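Local coordinates for USG-1 protein homolog (Pseudomonas aeruginosa, PDB 2HJS), which probably acts as an NAD(P)-dependent oxidoreductase of the aspartate-semialdehyde dehydrogenase family, pairing through its dimerisation domain, at the interface of chains A and B. Sequence-based numbering; all coordinates share one arbitrary frame. Chains: chain A/B, USG-1 protein homolog.

Contact 1: the interface of chains A and B. Residues chain A 193, 199-202; chain B 281, 283, 312.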
# COMPACT_ATOMS: atom_id res chain seq x y z
N ARG A 193 -1.67 4.22 18.89
CA ARG A 193 -2.43 3.08 18.38
C ARG A 193 -1.47 1.97 17.94
O ARG A 193 -0.25 2.17 17.86
CB ARG A 193 -3.33 3.53 17.22
CG ARG A 193 -2.60 3.79 15.90
CD ARG A 193 -3.02 5.10 15.28
NE ARG A 193 -4.34 4.98 14.67
CZ ARG A 193 -5.18 5.99 14.45
NH1 ARG A 193 -4.88 7.25 14.80
NH2 ARG A 193 -6.35 5.72 13.89
N LEU A 199 -2.03 -1.26 9.01
CA LEU A 199 -1.62 -0.27 7.99
C LEU A 199 -2.17 1.08 8.40
O LEU A 199 -3.39 1.21 8.60
CB LEU A 199 -2.11 -0.67 6.58
CG LEU A 199 -1.36 -1.85 5.94
CD1 LEU A 199 -2.24 -2.52 4.90
CD2 LEU A 199 -0.02 -1.48 5.34
N LEU A 200 -1.30 2.07 8.60
CA LEU A 200 -1.78 3.40 8.97
C LEU A 200 -2.04 4.20 7.70
O LEU A 200 -1.25 4.16 6.77
CB LEU A 200 -0.80 4.13 9.89
CG LEU A 200 -0.20 3.35 11.07
CD1 LEU A 200 0.62 4.32 11.94
CD2 LEU A 200 -1.29 2.64 11.88
N ALA A 201 -3.14 4.95 7.68
CA ALA A 201 -3.53 5.70 6.48
C ALA A 201 -2.58 6.83 6.11
O ALA A 201 -2.54 7.25 4.95
CB ALA A 201 -4.96 6.24 6.65
N GLN A 202 -1.84 7.34 7.10
CA GLN A 202 -0.97 8.50 6.93
C GLN A 202 0.24 8.32 7.82
O GLN A 202 0.20 7.55 8.79
CB GLN A 202 -1.69 9.81 7.33
CG GLN A 202 -2.02 9.91 8.80
CD GLN A 202 -3.26 10.77 9.06
OE1 GLN A 202 -4.22 10.76 8.29
NE2 GLN A 202 -3.22 11.55 10.12
N TYR B 281 -7.95 8.85 11.27
CA TYR B 281 -8.14 7.87 10.21
C TYR B 281 -8.51 6.51 10.81
O TYR B 281 -8.10 6.19 11.92
CB TYR B 281 -6.87 7.77 9.31
CG TYR B 281 -5.63 7.35 10.08
CD1 TYR B 281 -5.30 5.99 10.24
CD2 TYR B 281 -4.80 8.31 10.67
CE1 TYR B 281 -4.19 5.61 10.98
CE2 TYR B 281 -3.71 7.94 11.41
CZ TYR B 281 -3.39 6.59 11.56
OH TYR B 281 -2.28 6.26 12.30
N THR B 283 -8.29 2.25 10.81
CA THR B 283 -7.39 1.16 10.38
C THR B 283 -8.12 -0.18 10.46
O THR B 283 -9.16 -0.28 11.12
CB THR B 283 -6.11 1.06 11.25
OG1 THR B 283 -6.47 0.67 12.59
CG2 THR B 283 -5.33 2.37 11.26
N TRP B 312 -9.48 6.90 1.66
CA TRP B 312 -8.87 5.73 2.27
C TRP B 312 -10.00 4.91 2.86
O TRP B 312 -10.85 5.45 3.55
CB TRP B 312 -7.88 6.17 3.34
CG TRP B 312 -7.44 5.11 4.36
CD1 TRP B 312 -7.97 4.91 5.62
CD2 TRP B 312 -6.36 4.17 4.23
NE1 TRP B 312 -7.28 3.90 6.26
CE2 TRP B 312 -6.30 3.43 5.43
CE3 TRP B 312 -5.45 3.87 3.20
CZ2 TRP B 312 -5.33 2.43 5.65
CZ3 TRP B 312 -4.50 2.86 3.42
CH2 TRP B 312 -4.45 2.16 4.65
O HOH W 1 -7.13 2.75 14.23
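Water 1 joins the two chains: the guanidinium NH2 of A:Arg193 lies 3.1 Å from it and the hydroxyl OG1 of B:Thr283 2.7 Å. This is part of the two-fold dimer contact typical of the aspartate-semialdehyde dehydrogenase family, here made by loop residues 193 and 199-202 of chain A. The same guanidinium lies nearly parallel to the ring of B:Tyr281, their planes 12° apart, with the phenol carbon CZ 3.4 Å above the centre of the guanidinium plane. A:Arg193 NH2 sits toward the rim of the B:Tyr281 ring, 3.8 Å from its centroid, a cation-pi contact. Bends at chi2 and chi3 (-76°) of A:Arg193 fold its chain so that CD and NE pass the phenol oxygen while the terminal nitrogens cover the ring. A:Gln202 comes to the CD2 side of B:Tyr281, its amide turned 45° to the ring and its CD 3.3 Å from CD2. The phenol OH of B:Tyr281 meets A:Leu200 CD1 at 3.5 Å. Between the tyrosine and B:Trp312 sits A:Ala201. The methyl CB of A:Ala201 rests over the five-membered ring of B:Trp312, 3.2 Å from its centroid, and CA lies over the six-membered ring, both as CH-pi contacts. The methyl also touches CB of B:Tyr281.

Contact 2: the interface of chains A and B. Residues chain A 211, 215-216, 219, 235; chain B 303-304.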
# COMPACT_ATOMS: atom_id res chain seq x y z
N HIS A 211 -3.00 16.85 4.05
CA HIS A 211 -1.72 16.26 3.60
C HIS A 211 -0.73 16.12 4.75
O HIS A 211 -0.65 17.00 5.60
CB HIS A 211 -1.12 17.08 2.45
CG HIS A 211 -2.12 17.38 1.37
ND1 HIS A 211 -2.63 16.40 0.56
CD2 HIS A 211 -2.76 18.53 1.04
CE1 HIS A 211 -3.55 16.93 -0.24
NE2 HIS A 211 -3.66 18.22 0.05
N GLU A 215 4.26 13.75 2.62
CA GLU A 215 3.54 13.92 1.35
C GLU A 215 3.81 15.30 0.70
O GLU A 215 4.01 15.38 -0.53
CB GLU A 215 2.05 13.73 1.59
CG GLU A 215 1.66 12.28 1.69
CD GLU A 215 0.28 12.04 2.30
OE1 GLU A 215 -0.51 13.01 2.52
OE2 GLU A 215 -0.03 10.85 2.56
N ARG A 216 3.79 16.35 1.52
CA ARG A 216 4.18 17.70 1.13
C ARG A 216 5.61 17.73 0.62
O ARG A 216 5.89 18.31 -0.43
CB ARG A 216 4.07 18.64 2.34
CG ARG A 216 2.89 19.60 2.28
CD ARG A 216 2.19 19.81 3.61
NE ARG A 216 3.04 20.11 4.78
CZ ARG A 216 2.76 19.66 6.00
NH1 ARG A 216 1.69 18.89 6.21
NH2 ARG A 216 3.55 19.95 7.01
N PHE A 219 6.03 15.82 -2.68
CA PHE A 219 5.43 16.63 -3.71
C PHE A 219 6.34 17.81 -4.11
O PHE A 219 6.58 17.99 -5.29
CB PHE A 219 4.06 17.15 -3.23
CG PHE A 219 3.31 17.97 -4.26
CD1 PHE A 219 2.45 17.35 -5.17
CD2 PHE A 219 3.47 19.34 -4.32
CE1 PHE A 219 1.75 18.09 -6.12
CE2 PHE A 219 2.78 20.10 -5.27
CZ PHE A 219 1.91 19.47 -6.17
N VAL A 235 0.05 11.96 -4.24
CA VAL A 235 0.88 11.17 -3.31
C VAL A 235 0.10 10.76 -2.08
O VAL A 235 -0.44 11.62 -1.40
CB VAL A 235 2.02 11.98 -2.65
CG1 VAL A 235 3.10 11.02 -2.10
CG2 VAL A 235 2.59 12.97 -3.54
N GLN B 303 -2.76 17.97 -4.12
CA GLN B 303 -1.99 19.12 -3.68
C GLN B 303 -1.94 20.12 -4.82
O GLN B 303 -1.96 21.32 -4.60
CB GLN B 303 -0.58 18.70 -3.22
CG GLN B 303 -0.60 17.80 -1.99
CD GLN B 303 0.80 17.37 -1.52
OE1 GLN B 303 1.63 18.20 -1.21
NE2 GLN B 303 1.04 16.07 -1.46
N ALA B 304 -1.92 19.60 -6.05
CA ALA B 304 -1.92 20.43 -7.27
C ALA B 304 -3.34 20.65 -7.87
O ALA B 304 -3.68 21.77 -8.23
CB ALA B 304 -0.97 19.81 -8.33
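A loop-to-helix interface between two copies of one protein inserts B:Gln303 between A:His211 and A:Phe219, adding a side-chain anchor to the two-fold dimer. These residues belong to the semialdehyde dehydrogenase dimerisation domain, and A:Phe219 lies on helix 213-225. The glutamine hides 138 Å² against chain A. Its aliphatic part is held between two aromatic faces: B:Gln303 CG lies over the imidazole of A:His211, 3.5 Å from the ring centroid, and CB over the phenyl of A:Phe219, 3.8 Å from its centroid. Both are CH-pi contacts. Each aromatic side chain runs antiparallel to the glutamine, and the amide plane is turned about 30° from either ring. With chi2 of B:Gln303 at 180°, the chain stays extended and carries the amide beyond the rings to the helix backbone. There B:Gln303 NE2 donates to the main-chain O of A:Glu215 at 3.2 Å. The bond is straight at the hydrogen, 170°, and the oxygen lies in the glutamine amide plane, but the nitrogen sits above the carbonyl plane. The other amide atom, B:Gln303 OE1, packs 3.3 Å from A:Phe219 CB and touches CA of A:Arg216. At the far end of the phenyl ring, A:Phe219 CZ meets the methyl CB of B:Ala304 at 3.6 Å.

Contact 3: the interface of chains A and B. Residues chain A 155, 157, 236, 238, 249; chain B 155, 157, 236, 238, 249.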
# COMPACT_ATOMS: atom_id res chain seq x y z
N ASN A 155 0.35 8.96 -10.31
CA ASN A 155 -0.18 8.53 -9.03
C ASN A 155 0.86 7.71 -8.28
O ASN A 155 1.45 6.79 -8.84
CB ASN A 155 -1.47 7.74 -9.19
CG ASN A 155 -2.23 7.59 -7.86
OD1 ASN A 155 -1.97 6.68 -7.05
ND2 ASN A 155 -3.15 8.49 -7.62
N THR A 157 1.35 5.64 -4.59
CA THR A 157 1.00 5.15 -3.26
C THR A 157 2.29 4.58 -2.67
O THR A 157 2.81 3.57 -3.13
CB THR A 157 -0.06 4.04 -3.29
OG1 THR A 157 -1.24 4.53 -3.93
CG2 THR A 157 -0.41 3.58 -1.87
N THR A 236 0.13 9.47 -1.77
CA THR A 236 -0.33 8.94 -0.51
C THR A 236 0.82 8.16 0.13
O THR A 236 1.38 7.26 -0.50
CB THR A 236 -1.53 8.01 -0.72
OG1 THR A 236 -2.53 8.72 -1.47
CG2 THR A 236 -2.13 7.57 0.62
N ILE A 238 1.57 5.66 3.20
CA ILE A 238 0.96 4.76 4.16
C ILE A 238 2.08 4.20 5.02
O ILE A 238 3.20 4.03 4.55
CB ILE A 238 0.25 3.63 3.38
CG1 ILE A 238 -1.01 4.17 2.73
CG2 ILE A 238 -0.08 2.41 4.24
CD1 ILE A 238 -1.38 3.28 1.54
N SER A 249 4.00 1.96 -5.32
CA SER A 249 3.15 1.59 -6.43
C SER A 249 2.81 2.85 -7.22
O SER A 249 2.20 3.79 -6.72
CB SER A 249 1.89 0.89 -5.94
OG SER A 249 1.04 0.64 -7.04
N ASN B 155 -8.02 5.32 -9.71
CA ASN B 155 -6.85 4.55 -9.31
C ASN B 155 -7.09 3.88 -7.97
O ASN B 155 -7.53 4.52 -7.02
CB ASN B 155 -5.60 5.42 -9.27
CG ASN B 155 -4.31 4.58 -9.21
OD1 ASN B 155 -3.85 4.15 -8.13
ND2 ASN B 155 -3.74 4.33 -10.36
N THR B 157 -5.09 1.34 -5.19
CA THR B 157 -4.04 0.50 -4.65
C THR B 157 -4.64 -0.23 -3.44
O THR B 157 -4.94 0.40 -2.43
CB THR B 157 -2.81 1.30 -4.19
OG1 THR B 157 -2.30 2.05 -5.30
CG2 THR B 157 -1.71 0.37 -3.67
N THR B 236 -4.05 -2.17 -8.46
CA THR B 236 -2.92 -2.90 -7.96
C THR B 236 -3.31 -3.52 -6.63
O THR B 236 -3.76 -2.82 -5.72
CB THR B 236 -1.71 -1.96 -7.76
OG1 THR B 236 -1.48 -1.26 -8.99
CG2 THR B 236 -0.46 -2.75 -7.38
N ILE B 238 -1.68 -5.46 -3.48
CA ILE B 238 -0.44 -5.74 -2.80
C ILE B 238 -0.77 -6.63 -1.62
O ILE B 238 -1.86 -6.53 -1.04
CB ILE B 238 0.16 -4.39 -2.30
CG1 ILE B 238 0.72 -3.63 -3.49
CG2 ILE B 238 1.23 -4.56 -1.23
CD1 ILE B 238 0.77 -2.13 -3.14
N SER B 249 -6.40 2.50 -0.95
CA SER B 249 -6.09 3.89 -1.25
C SER B 249 -6.60 4.20 -2.66
O SER B 249 -6.17 3.60 -3.64
CB SER B 249 -4.59 4.15 -1.12
OG SER B 249 -4.32 5.47 -1.54
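A:Thr157 and B:Thr157 meet end-on across the two-fold, their hydroxyl OG1 atoms 3.0 Å apart in a hydrogen bond. Either hydroxyl could donate. Both threonines lie on strand 153-160, and in each OG1 stands anti to the carbonyl carbon (chi1 -58°), while the methyl CG2 takes the position anti to the backbone N. That pairing lets both branches meet their symmetry mates: the hydroxyls bond, and CG2 of A:Thr157 packs 3.9 Å from CG2 of B:Thr157. A:Ser249 and B:Ser249, on strand 246-254, bury about as much surface as the threonines. A:Ser249 OG points at B:Thr236, on strand 233-239, and B:Ser249 OG at A:Thr236. A:Ser249 OG is 3.7 Å from B:Thr236 OG1 and equally far from its methyl CG2, a packing contact rather than a hydrogen bond. Further along strand 153-160, A:Asn155 and B:Asn155 stack their amides with planes 26° apart and CG atoms 3.9 Å from each other. A:Ile238 and B:Ile238 add a looser apolar margin beside B:Ser249 and A:Ser249. The short side chains of A:Thr157, B:Thr157, A:Ser249 and B:Ser249 probably allow the two sheets to pack closely, and the site, on the two-fold axis of the dimer, joins the two dimerisation domains.

Contact 4: the interface of chains A and B. Residues chain A 153, 232-234; chain B 253, 304-305, 308.
Direct bonding across this part of the dimer interface runs from A:Asn234 to B:Gln308: the amide nitrogen ND2 donates to the amide oxygen OE1 over 2.8 Å. The two side chains pass in opposite directions, with amide planes 64° apart, and ND2 lies above the carbonyl plane of the glutamine. A chi2 of 171° keeps B:Gln308 extended, which carries its amide across to strand 233-239 of chain A. Water adds a second link. Water 2 lies 2.7 Å from the main-chain O of A:Leu233 and 2.9 Å from B:Gln308 OE1, and it also meets the backbone N of B:Ala304, so OE1 is held by both the asparagine and the water. Within chain B, a relay of side-chain bonds fixes how the glutamine amide is turned. B:Gln308 NE2 donates to B:Gln253 OE1 at 3.2 Å, in the carbonyl plane and on a lone pair. B:Gln253 NE2 in turn donates to the carboxylate OD2 of B:Asp305 at 2.9 Å, nearly straight at 171°. Packing completes the patch. The bent side chain of A:Gln153 comes up against B:Gln253 from the opposite direction, but the two amide oxygens face each other there, so the modelled turn of the A:Gln153 amide is doubtful. A:Pro232 lays its ring beside B:Gln308 and B:Asp305, with CB 3.9 Å from B:Gln308 NE2.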
# COMPACT_ATOMS: atom_id res chain seq x y z
N GLN A 153 -0.34 12.40 -15.88
CA GLN A 153 -0.81 12.27 -14.49
C GLN A 153 0.08 11.22 -13.83
O GLN A 153 0.37 10.20 -14.43
CB GLN A 153 -2.27 11.78 -14.35
CG GLN A 153 -3.41 12.60 -14.99
CD GLN A 153 -3.83 13.85 -14.20
OE1 GLN A 153 -3.50 14.01 -13.01
NE2 GLN A 153 -4.56 14.75 -14.86
N PRO A 232 0.27 16.70 -12.96
CA PRO A 232 -0.02 16.67 -11.53
C PRO A 232 0.44 15.36 -10.86
O PRO A 232 0.20 14.26 -11.39
CB PRO A 232 -1.55 16.75 -11.49
CG PRO A 232 -1.93 17.38 -12.79
CD PRO A 232 -0.90 17.04 -13.78
N LEU A 233 1.15 15.48 -9.74
CA LEU A 233 1.48 14.37 -8.87
C LEU A 233 0.41 14.17 -7.78
O LEU A 233 0.01 15.12 -7.13
CB LEU A 233 2.77 14.68 -8.15
CG LEU A 233 3.69 13.58 -7.64
CD1 LEU A 233 4.35 14.00 -6.30
CD2 LEU A 233 3.10 12.20 -7.53
N ASN A 234 -0.02 12.94 -7.55
CA ASN A 234 -0.87 12.63 -6.41
C ASN A 234 -0.16 11.60 -5.52
O ASN A 234 0.22 10.54 -6.00
CB ASN A 234 -2.25 12.17 -6.89
CG ASN A 234 -3.22 11.91 -5.76
OD1 ASN A 234 -3.12 10.90 -5.06
ND2 ASN A 234 -4.20 12.81 -5.60
N GLN B 253 -10.10 10.99 -10.37
CA GLN B 253 -9.90 12.17 -11.19
C GLN B 253 -11.26 12.55 -11.76
O GLN B 253 -11.86 11.80 -12.53
CB GLN B 253 -8.93 11.86 -12.32
CG GLN B 253 -8.61 13.06 -13.21
CD GLN B 253 -7.61 14.00 -12.58
OE1 GLN B 253 -6.58 13.57 -12.08
NE2 GLN B 253 -7.92 15.29 -12.58
N ALA B 304 -1.92 19.60 -6.05
CA ALA B 304 -1.92 20.43 -7.27
C ALA B 304 -3.34 20.65 -7.87
O ALA B 304 -3.68 21.77 -8.23
CB ALA B 304 -0.97 19.81 -8.33
N ASP B 305 -4.14 19.57 -7.91
CA ASP B 305 -5.36 19.45 -8.73
C ASP B 305 -6.62 19.38 -7.85
O ASP B 305 -6.85 18.37 -7.19
CB ASP B 305 -5.24 18.16 -9.56
CG ASP B 305 -6.26 18.05 -10.76
OD1 ASP B 305 -7.36 18.70 -10.81
OD2 ASP B 305 -5.94 17.22 -11.66
N GLN B 308 -9.02 16.33 -8.31
CA GLN B 308 -8.67 15.04 -7.71
C GLN B 308 -9.19 14.90 -6.29
O GLN B 308 -9.13 15.85 -5.52
CB GLN B 308 -7.15 14.90 -7.62
CG GLN B 308 -6.49 14.43 -8.88
CD GLN B 308 -4.99 14.51 -8.81
OE1 GLN B 308 -4.40 14.64 -7.72
NE2 GLN B 308 -4.35 14.49 -9.97
O HOH W 2 -2.33 16.55 -7.19

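Contact 3 straddles the two-fold axis, and the centres of its C-alpha atoms lie about 13 Å from those of contact 1 and 14 Å from those of contacts 2 and 4. Contacts 2 and 4 are neighbours, about 9 Å apart, and share B:Ala304; contacts 1 and 4 are farthest apart at about 22 Å. Strand 233-239 serves contacts 2, 3 and 4, strands 153-160 and 246-254 serve 3 and 4, and strand 308-315 serves 1 and 4. Contacts 1, 2 and 4 recur with the chains exchanged, so loops, helix 213-225 and strand ends probably brace the central sheet contact on both sides.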